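Local coordinates for protein endolysin B (Mycobacterium phage D29, PDB 3HC7) that hydrolyses the ester junction between mycolic acids and the arabinogalactan-peptidoglycan of the host cell wall, helping the phage lyse mycobacteria at the end of infection, at residues Glu59-Ile64 with Gly89-His94; Lys123-Ser128 with Asn150-Gly155; Met188-Phe193 with Asp198-Gln203. All blocks are in the same frame, centred on the assembly; numbering follows the deposited sequence.

Interaction 1 (Glu59-Ile64 with Gly89-His94); sequences ELILQI and GQVLKH
Val91 sets its forked side chain against Leu60, Ile61 and Ile64, and the contact between the two helices is wholly apolar. The CG2 methyl of Val91 does most of the touching: it meets Leu60 CD2 at 3.7 Å and Ile61 CG1 at 3.8 Å. The other branch, Val91 CG1, points at Ile64 CD1, tip to tip at 4.1 Å. Ile61 instead runs past Val91 in the opposite sense and offers the flank of its CG1 methylene. With Val91 CG1 opposite the backbone N (chi1 165°) and CG2 opposite the carbonyl carbon, the first is directed to Ile64 and the second to Leu60 and Ile61.

In this alpha/beta-hydrolase fold of the cutinase family, helix 50-70 lies against strands 5-9 and 76-81 of the parallel sheet, with helix 83-96 next to it. In the segments 59-64 and 89-94 the helix axes approach to 10.3 Å at an angle of 65°. Leu60 and Ile64 also touch Phe7 and Met78 of those strands, while Ile61 meets His95 of helix 83-96.

The polar side chains of segment 89-94 take no part in it. His94 ND1 makes a weak bond to Gln90 OE1, and Gln90 NE2 and Lys93 NZ are both held by Asp146.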
loop_
_atom_site.group_PDB
_atom_site.type_symbol
_atom_site.label_atom_id
_atom_site.label_comp_id
_atom_site.label_asym_id
_atom_site.label_seq_id
_atom_site.Cartn_x
_atom_site.Cartn_y
_atom_site.Cartn_z
ATOM N N GLU A 59 -1.847 -0.178 -13.925
ATOM C CA GLU A 59 -2.796 0.898 -14.193
ATOM C C GLU A 59 -2.312 2.252 -13.675
ATOM O O GLU A 59 -2.536 3.283 -14.312
ATOM C CB GLU A 59 -4.173 0.582 -13.625
ATOM C CG GLU A 59 -5.203 1.682 -13.900
ATOM C CD GLU A 59 -5.627 1.755 -15.361
ATOM O OE1 GLU A 59 -5.378 0.789 -16.114
ATOM O OE2 GLU A 59 -6.219 2.781 -15.760
ATOM N N LEU A 60 -1.648 2.258 -12.525
ATOM C CA LEU A 60 -1.160 3.510 -11.963
ATOM C C LEU A 60 -0.054 4.110 -12.835
ATOM O O LEU A 60 0.024 5.326 -13.023
ATOM C CB LEU A 60 -0.665 3.309 -10.527
ATOM C CG LEU A 60 -0.052 4.577 -9.925
ATOM C CD1 LEU A 60 -1.038 5.732 -10.012
ATOM C CD2 LEU A 60 0.399 4.347 -8.497
ATOM N N ILE A 61 0.798 3.249 -13.377
ATOM C CA ILE A 61 1.875 3.706 -14.243
ATOM C C ILE A 61 1.278 4.299 -15.518
ATOM O O ILE A 61 1.633 5.406 -15.928
ATOM C CB ILE A 61 2.820 2.553 -14.605
ATOM C CG1 ILE A 61 3.656 2.148 -13.388
ATOM C CG2 ILE A 61 3.730 2.958 -15.762
ATOM C CD1 ILE A 61 4.334 0.793 -13.545
ATOM N N LEU A 62 0.362 3.550 -16.126
ATOM C CA LEU A 62 -0.328 3.968 -17.341
ATOM C C LEU A 62 -0.956 5.353 -17.178
ATOM O O LEU A 62 -0.719 6.250 -17.985
ATOM C CB LEU A 62 -1.402 2.935 -17.709
ATOM C CG LEU A 62 -2.048 2.954 -19.101
ATOM C CD1 LEU A 62 -3.128 1.891 -19.222
ATOM C CD2 LEU A 62 -2.632 4.309 -19.423
ATOM N N GLN A 63 -1.755 5.516 -16.130
ATOM C CA GLN A 63 -2.484 6.752 -15.893
ATOM C C GLN A 63 -1.558 7.937 -15.650
ATOM O O GLN A 63 -1.807 9.034 -16.142
ATOM C CB GLN A 63 -3.441 6.584 -14.711
ATOM C CG GLN A 63 -4.649 5.719 -15.019
ATOM C CD GLN A 63 -5.580 6.382 -16.023
ATOM O OE1 GLN A 63 -6.372 5.716 -16.694
ATOM N NE2 GLN A 63 -5.484 7.703 -16.129
ATOM N N ILE A 64 -0.495 7.715 -14.885
ATOM C CA ILE A 64 0.467 8.771 -14.600
ATOM C C ILE A 64 1.066 9.325 -15.890
ATOM O O ILE A 64 1.134 10.538 -16.084
ATOM C CB ILE A 64 1.597 8.280 -13.680
ATOM C CG1 ILE A 64 1.089 8.180 -12.239
ATOM C CG2 ILE A 64 2.782 9.229 -13.760
ATOM C CD1 ILE A 64 2.067 7.510 -11.273
ATOM N N GLY A 89 3.602 2.312 -3.500
ATOM C CA GLY A 89 4.973 2.092 -3.067
ATOM C C GLY A 89 5.827 1.421 -4.138
ATOM O O GLY A 89 6.988 1.777 -4.325
ATOM N N GLN A 90 5.250 0.462 -4.856
ATOM C CA GLN A 90 5.977 -0.216 -5.918
ATOM C C GLN A 90 6.284 0.735 -7.051
ATOM O O GLN A 90 7.391 0.729 -7.593
ATOM C CB GLN A 90 5.185 -1.406 -6.443
ATOM C CG GLN A 90 5.228 -2.595 -5.516
ATOM C CD GLN A 90 6.568 -3.288 -5.538
ATOM O OE1 GLN A 90 7.073 -3.641 -6.599
ATOM N NE2 GLN A 90 7.146 -3.507 -4.361
ATOM N N VAL A 91 5.293 1.550 -7.410
ATOM C CA VAL A 91 5.455 2.508 -8.489
ATOM C C VAL A 91 6.541 3.508 -8.124
ATOM O O VAL A 91 7.425 3.774 -8.922
ATOM C CB VAL A 91 4.125 3.217 -8.844
ATOM C CG1 VAL A 91 4.381 4.452 -9.687
ATOM C CG2 VAL A 91 3.212 2.263 -9.584
ATOM N N LEU A 92 6.486 4.034 -6.903
ATOM C CA LEU A 92 7.487 4.984 -6.436
ATOM C C LEU A 92 8.881 4.370 -6.443
ATOM O O LEU A 92 9.784 4.869 -7.113
ATOM C CB LEU A 92 7.149 5.472 -5.026
ATOM C CG LEU A 92 8.100 6.463 -4.338
ATOM C CD1 LEU A 92 8.440 7.664 -5.222
ATOM C CD2 LEU A 92 7.488 6.947 -3.039
ATOM N N LYS A 93 9.059 3.296 -5.679
ATOM C CA LYS A 93 10.385 2.704 -5.501
ATOM C C LYS A 93 11.018 2.202 -6.796
ATOM O O LYS A 93 12.208 2.413 -7.039
ATOM C CB LYS A 93 10.347 1.561 -4.488
ATOM C CG LYS A 93 11.728 0.996 -4.174
ATOM C CD LYS A 93 11.687 -0.100 -3.116
ATOM C CE LYS A 93 13.048 -0.780 -2.986
ATOM N NZ LYS A 93 13.103 -1.711 -1.825
ATOM N N HIS A 94 10.227 1.539 -7.631
ATOM C CA HIS A 94 10.800 0.833 -8.767
ATOM C C HIS A 94 10.487 1.420 -10.125
ATOM O O HIS A 94 10.961 0.894 -11.124
ATOM C CB HIS A 94 10.384 -0.642 -8.756
ATOM C CG HIS A 94 10.907 -1.400 -7.582
ATOM N ND1 HIS A 94 10.081 -2.068 -6.700
ATOM C CD2 HIS A 94 12.171 -1.588 -7.132
ATOM C CE1 HIS A 94 10.817 -2.637 -5.761
ATOM N NE2 HIS A 94 12.089 -2.361 -6.000
#

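Interaction 2 (Lys123-Ser128 with Asn150-Gly155)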
loop_
_atom_site.group_PDB
_atom_site.type_symbol
_atom_site.label_atom_id
_atom_site.label_comp_id
_atom_site.label_asym_id
_atom_site.label_seq_id
_atom_site.Cartn_x
_atom_site.Cartn_y
_atom_site.Cartn_z
ATOM N N LYS A 123 11.436 1.815 7.496
ATOM C CA LYS A 123 11.685 1.620 8.921
ATOM C C LYS A 123 11.710 2.949 9.684
ATOM O O LYS A 123 12.449 3.868 9.325
ATOM C CB LYS A 123 13.001 0.872 9.145
ATOM C CG LYS A 123 13.108 0.230 10.525
ATOM C CD LYS A 123 14.522 0.306 11.081
ATOM C CE LYS A 123 15.557 -0.241 10.108
ATOM N NZ LYS A 123 16.942 -0.096 10.653
ATOM N N GLY A 124 10.893 3.047 10.730
ATOM C CA GLY A 124 10.895 4.212 11.596
ATOM C C GLY A 124 10.270 5.462 11.002
ATOM O O GLY A 124 10.325 6.536 11.596
ATOM N N PHE A 125 9.661 5.320 9.831
ATOM C CA PHE A 125 9.024 6.432 9.139
ATOM C C PHE A 125 7.498 6.370 9.301
ATOM O O PHE A 125 6.846 5.568 8.642
ATOM C CB PHE A 125 9.394 6.352 7.660
ATOM C CG PHE A 125 9.057 7.582 6.871
ATOM C CD1 PHE A 125 10.059 8.456 6.472
ATOM C CD2 PHE A 125 7.751 7.856 6.504
ATOM C CE1 PHE A 125 9.763 9.586 5.734
ATOM C CE2 PHE A 125 7.446 8.996 5.769
ATOM C CZ PHE A 125 8.455 9.859 5.383
ATOM N N ALA A 126 6.928 7.216 10.160
ATOM C CA ALA A 126 5.476 7.210 10.377
ATOM C C ALA A 126 4.900 8.543 10.863
ATOM O O ALA A 126 5.592 9.337 11.502
ATOM C CB ALA A 126 5.097 6.104 11.342
ATOM N N HIS A 127 3.619 8.768 10.566
ATOM C CA HIS A 127 2.924 9.986 10.974
ATOM C C HIS A 127 1.616 9.630 11.651
ATOM O O HIS A 127 0.982 8.636 11.298
ATOM C CB HIS A 127 2.629 10.892 9.771
ATOM C CG HIS A 127 3.854 11.380 9.063
ATOM N ND1 HIS A 127 4.292 10.837 7.874
ATOM C CD2 HIS A 127 4.730 12.366 9.372
ATOM C CE1 HIS A 127 5.387 11.463 7.482
ATOM N NE2 HIS A 127 5.674 12.394 8.376
ATOM N N SER A 128 1.211 10.445 12.621
ATOM C CA SER A 128 -0.051 10.233 13.317
ATOM C C SER A 128 -1.217 10.720 12.469
ATOM O O SER A 128 -1.091 11.709 11.743
ATOM C CB SER A 128 -0.050 10.974 14.658
ATOM O OG SER A 128 -1.315 10.876 15.290
ATOM N N ASN A 150 15.132 5.482 2.498
ATOM C CA ASN A 150 15.751 6.782 2.232
ATOM C C ASN A 150 14.792 7.809 1.657
ATOM O O ASN A 150 15.185 8.632 0.840
ATOM C CB ASN A 150 16.922 6.608 1.271
ATOM C CG ASN A 150 17.912 5.578 1.750
ATOM O OD1 ASN A 150 18.535 4.872 0.951
ATOM N ND2 ASN A 150 18.066 5.481 3.065
ATOM N N LEU A 151 13.535 7.760 2.082
ATOM C CA LEU A 151 12.527 8.652 1.535
ATOM C C LEU A 151 12.899 10.098 1.827
ATOM O O LEU A 151 12.719 10.975 0.989
ATOM C CB LEU A 151 11.142 8.330 2.104
ATOM C CG LEU A 151 10.495 7.026 1.619
ATOM C CD1 LEU A 151 9.167 6.782 2.320
ATOM C CD2 LEU A 151 10.310 7.044 0.108
ATOM N N GLU A 152 13.439 10.329 3.017
ATOM C CA GLU A 152 13.786 11.674 3.464
ATOM C C GLU A 152 14.857 12.316 2.585
ATOM O O GLU A 152 15.161 13.498 2.735
ATOM C CB GLU A 152 14.248 11.651 4.926
ATOM C CG GLU A 152 15.586 10.943 5.160
ATOM C CD GLU A 152 15.477 9.423 5.137
ATOM O OE1 GLU A 152 14.368 8.897 5.367
ATOM O OE2 GLU A 152 16.508 8.757 4.895
ATOM N N GLN A 153 15.419 11.539 1.666
ATOM C CA GLN A 153 16.506 12.028 0.826
ATOM C C GLN A 153 16.031 12.687 -0.469
ATOM O O GLN A 153 16.836 13.236 -1.220
ATOM C CB GLN A 153 17.511 10.907 0.541
ATOM C CG GLN A 153 18.799 10.963 1.377
ATOM C CD GLN A 153 18.573 11.237 2.866
ATOM O OE1 GLN A 153 17.717 12.033 3.248
ATOM N NE2 GLN A 153 19.367 10.585 3.709
ATOM N N TYR A 154 14.725 12.659 -0.710
ATOM C CA TYR A 154 14.166 13.218 -1.941
ATOM C C TYR A 154 13.390 14.524 -1.744
ATOM O O TYR A 154 13.066 14.909 -0.619
ATOM C CB TYR A 154 13.291 12.183 -2.637
ATOM C CG TYR A 154 14.030 10.905 -2.952
ATOM C CD1 TYR A 154 14.654 10.734 -4.174
ATOM C CD2 TYR A 154 14.107 9.872 -2.025
ATOM C CE1 TYR A 154 15.331 9.571 -4.473
ATOM C CE2 TYR A 154 14.788 8.697 -2.316
ATOM C CZ TYR A 154 15.395 8.556 -3.544
ATOM O OH TYR A 154 16.078 7.406 -3.862
ATOM N N GLY A 155 13.097 15.195 -2.856
ATOM C CA GLY A 155 12.427 16.486 -2.830
ATOM C C GLY A 155 10.945 16.427 -2.512
ATOM O O GLY A 155 10.398 17.379 -1.955
#
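The ring of Phe125 turns one face to Leu151, whose CD1 methyl stands almost squarely over the ring centre. The CH-pi contact is 4.3 Å from Leu151 CD1 to the centroid of the Phe125 ring, only 5° off the ring normal. The two side chains cross at about a right angle. A second touch, nearer the leucine backbone, is made by Leu151 CB, 4.1 Å from Phe125 CE1.

The torsions bring the two groups together. Phe125 carries CG opposite its own nitrogen (chi1 -168°), which sends the ring out from the extended chain toward segment 150-155. In Leu151, CG lies opposite the carbonyl carbon, and the extended second torsion carries CD1 on over the ring.

Glu152 comes to the same ring from another direction. Its carboxylate oxygen OE1 lies at the edge, near the ring plane, 4.5 Å from Phe125 CD1. That oxygen takes a hydrogen bond from Gln122 NE2, and Gln122 OE1 accepts from Leu151 N, so one glutamine holds both the backbone and the acidic side chain of the turn.

Segment 150-155 contains a short 3-10 turn at 151-153, closed by Tyr154 N bonding to Leu151 O at 3.1 Å. It leads into strand 157-161, the outermost strand at one side of the parallel sheet of this alpha/beta-hydrolase fold. Phe125, on the long loop after strand 110-116, also touches Val158 and Asp160 of that strand. The contact thus joins two connecting loops beside the sheet edge.

Across the two segments, cohesion comes from dispersion between methyl and ring. The carboxylate, tied more strongly to Gln122, faces the slightly positive C-H rim, an electrostatic fit that is probably favourable but weak at this distance.

Interaction 3 (Met188-Phe193 with Asp198-Gln203)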
loop_
_atom_site.group_PDB
_atom_site.type_symbol
_atom_site.label_atom_id
_atom_site.label_comp_id
_atom_site.label_asym_id
_atom_site.label_seq_id
_atom_site.Cartn_x
_atom_site.Cartn_y
_atom_site.Cartn_z
ATOM N N MET A 188 0.773 -12.727 1.222
ATOM C CA MET A 188 0.721 -11.490 0.456
ATOM C C MET A 188 1.421 -11.548 -0.914
ATOM O O MET A 188 0.999 -10.862 -1.850
ATOM C CB MET A 188 1.260 -10.339 1.284
ATOM C CG MET A 188 0.328 -9.921 2.404
ATOM S SD MET A 188 1.079 -8.630 3.402
ATOM C CE MET A 188 1.869 -7.664 2.129
ATOM N N LYS A 189 2.470 -12.362 -1.041
ATOM C CA LYS A 189 3.229 -12.446 -2.301
ATOM C C LYS A 189 2.797 -13.567 -3.255
ATOM O O LYS A 189 3.227 -13.610 -4.408
ATOM C CB LYS A 189 4.721 -12.615 -1.994
ATOM C CG LYS A 189 5.325 -11.455 -1.231
ATOM C CD LYS A 189 6.579 -11.886 -0.495
ATOM C CE LYS A 189 7.654 -12.398 -1.442
ATOM N NZ LYS A 189 8.905 -12.723 -0.694
ATOM N N ALA A 190 1.958 -14.484 -2.778
ATOM C CA ALA A 190 1.654 -15.695 -3.530
ATOM C C ALA A 190 0.801 -15.425 -4.769
ATOM O O ALA A 190 -0.013 -14.503 -4.776
ATOM C CB ALA A 190 0.947 -16.709 -2.624
ATOM N N SER A 191 0.980 -16.250 -5.799
ATOM C CA SER A 191 0.154 -16.189 -7.003
ATOM C C SER A 191 -1.169 -16.934 -6.801
ATOM O O SER A 191 -2.113 -16.760 -7.570
ATOM C CB SER A 191 0.906 -16.798 -8.185
ATOM O OG SER A 191 1.298 -18.131 -7.900
ATOM N N GLY A 192 -1.215 -17.758 -5.761
ATOM C CA GLY A 192 -2.345 -18.635 -5.451
ATOM C C GLY A 192 -1.892 -19.631 -4.391
ATOM O O GLY A 192 -0.721 -19.625 -4.009
ATOM N N PHE A 193 -2.787 -20.494 -3.914
ATOM C CA PHE A 193 -2.435 -21.407 -2.833
ATOM C C PHE A 193 -1.633 -22.593 -3.362
ATOM O O PHE A 193 -0.641 -23.004 -2.763
ATOM C CB PHE A 193 -3.697 -21.925 -2.124
ATOM C CG PHE A 193 -3.488 -22.215 -0.673
ATOM C CD1 PHE A 193 -3.680 -21.228 0.278
ATOM C CD2 PHE A 193 -3.073 -23.471 -0.253
ATOM C CE1 PHE A 193 -3.474 -21.493 1.638
ATOM C CE2 PHE A 193 -2.867 -23.738 1.089
ATOM C CZ PHE A 193 -3.065 -22.743 2.037
ATOM N N ASP A 198 5.437 -19.753 -7.401
ATOM C CA ASP A 198 5.100 -18.714 -6.439
ATOM C C ASP A 198 3.861 -19.031 -5.601
ATOM O O ASP A 198 3.339 -18.148 -4.929
ATOM C CB ASP A 198 4.920 -17.372 -7.139
ATOM C CG ASP A 198 6.172 -16.936 -7.884
ATOM O OD1 ASP A 198 7.278 -17.064 -7.321
ATOM O OD2 ASP A 198 6.043 -16.467 -9.034
ATOM N N SER A 199 3.392 -20.280 -5.621
ATOM C CA SER A 199 2.226 -20.623 -4.791
ATOM C C SER A 199 2.541 -20.615 -3.294
ATOM O O SER A 199 3.713 -20.688 -2.882
ATOM C CB SER A 199 1.626 -21.971 -5.196
ATOM O OG SER A 199 2.537 -23.024 -4.952
ATOM N N VAL A 200 1.495 -20.529 -2.473
ATOM C CA VAL A 200 1.676 -20.661 -1.032
ATOM C C VAL A 200 2.416 -21.962 -0.734
ATOM O O VAL A 200 3.372 -21.969 0.047
ATOM C CB VAL A 200 0.338 -20.622 -0.275
ATOM C CG1 VAL A 200 0.533 -21.028 1.199
ATOM C CG2 VAL A 200 -0.290 -19.232 -0.385
ATOM N N VAL A 201 1.986 -23.055 -1.363
ATOM C CA VAL A 201 2.560 -24.369 -1.064
ATOM C C VAL A 201 4.037 -24.475 -1.471
ATOM O O VAL A 201 4.849 -25.052 -0.744
ATOM C CB VAL A 201 1.745 -25.523 -1.687
ATOM C CG1 VAL A 201 2.536 -26.825 -1.654
ATOM C CG2 VAL A 201 0.413 -25.696 -0.965
ATOM N N ALA A 202 4.387 -23.913 -2.623
ATOM C CA ALA A 202 5.787 -23.900 -3.061
ATOM C C ALA A 202 6.635 -23.116 -2.064
ATOM O O ALA A 202 7.712 -23.553 -1.658
ATOM C CB ALA A 202 5.905 -23.285 -4.437
ATOM N N GLN A 203 6.134 -21.951 -1.672
ATOM C CA GLN A 203 6.812 -21.112 -0.698
ATOM C C GLN A 203 6.932 -21.761 0.677
ATOM O O GLN A 203 7.950 -21.588 1.356
ATOM C CB GLN A 203 6.139 -19.742 -0.606
ATOM C CG GLN A 203 6.239 -18.931 -1.901
ATOM C CD GLN A 203 5.690 -17.519 -1.757
ATOM O OE1 GLN A 203 6.294 -16.665 -1.109
ATOM N NE2 GLN A 203 4.544 -17.267 -2.375
HETATM O O HOH W 1 3.359 -19.425 -9.256
#
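Val200 packs against Phe193 and Ala190, in a loop tied by three backbone hydrogen bonds. Its CB lies 3.6 Å from Phe193 O. From there CG1, opposite the backbone N (chi1 169°), rises over one face of the Phe193 ring, displaced from the ring centre, in a CH-pi contact of 4.1 Å from Val200 CG1 to the ring centroid. The other branch, Val200 CG2, meets Ala190 CB at 3.6 Å and Gly192 O at 3.7 Å, and also touches Phe193 CD1. Val201 CG2 approaches the same ring obliquely.

The backbone bonds tie the chain leaving one helix to the start of the next. Val200 N gives its hydrogen to Gly192 O at 2.8 Å, in the carbonyl plane, and Val201 N to Phe193 O at 3.0 Å, close to head-on at the oxygen (161°). These carbonyls therefore occupy N-H groups at the first turn of helix 200-207. Ser199 is its N-cap: OG accepts from Ala202 N, and donates to Gly196 O.

Asp198 O is gripped twice, by Ser191 N at 3.2 Å and by Gln203 NE2 at 3.0 Å, from opposite faces of its carbonyl plane. Both donors stand well off that plane, Ser191 N by 53°, and so away from the lone pairs. A water spans Ser191 OG and Asp198 N, accepting from the latter.

The contact closes the loop between helices 179-189 and 200-207. Val200 and Gln203 lie against Ile186 of the former, while Phe193 rests on Ile216, Ala219 and Ile223 of helix 212-230, which Val200 also meets at Ala219.

In the fold
Interactions 1, 2 and 3 follow one another along the chain without interleaving. Interaction 1 lies nearest the middle of the molecule, its centre about 12 Å from that of the chain. Interaction 2 is about 19 Å away between centres, and the two touch where Leu92 CD2 packs 4.2 Å from Leu151 CD2. Interaction 3 stands apart: its nearest atoms are about 9 Å from interaction 1 and about 14 Å from interaction 2, which lies on the other side of the chain's centre, about 30 Å away between centres. All three lie away from the catalytic Ser82 and His240 and the inferred Asp166, although helix 83-96 of interaction 1 begins directly after Ser82.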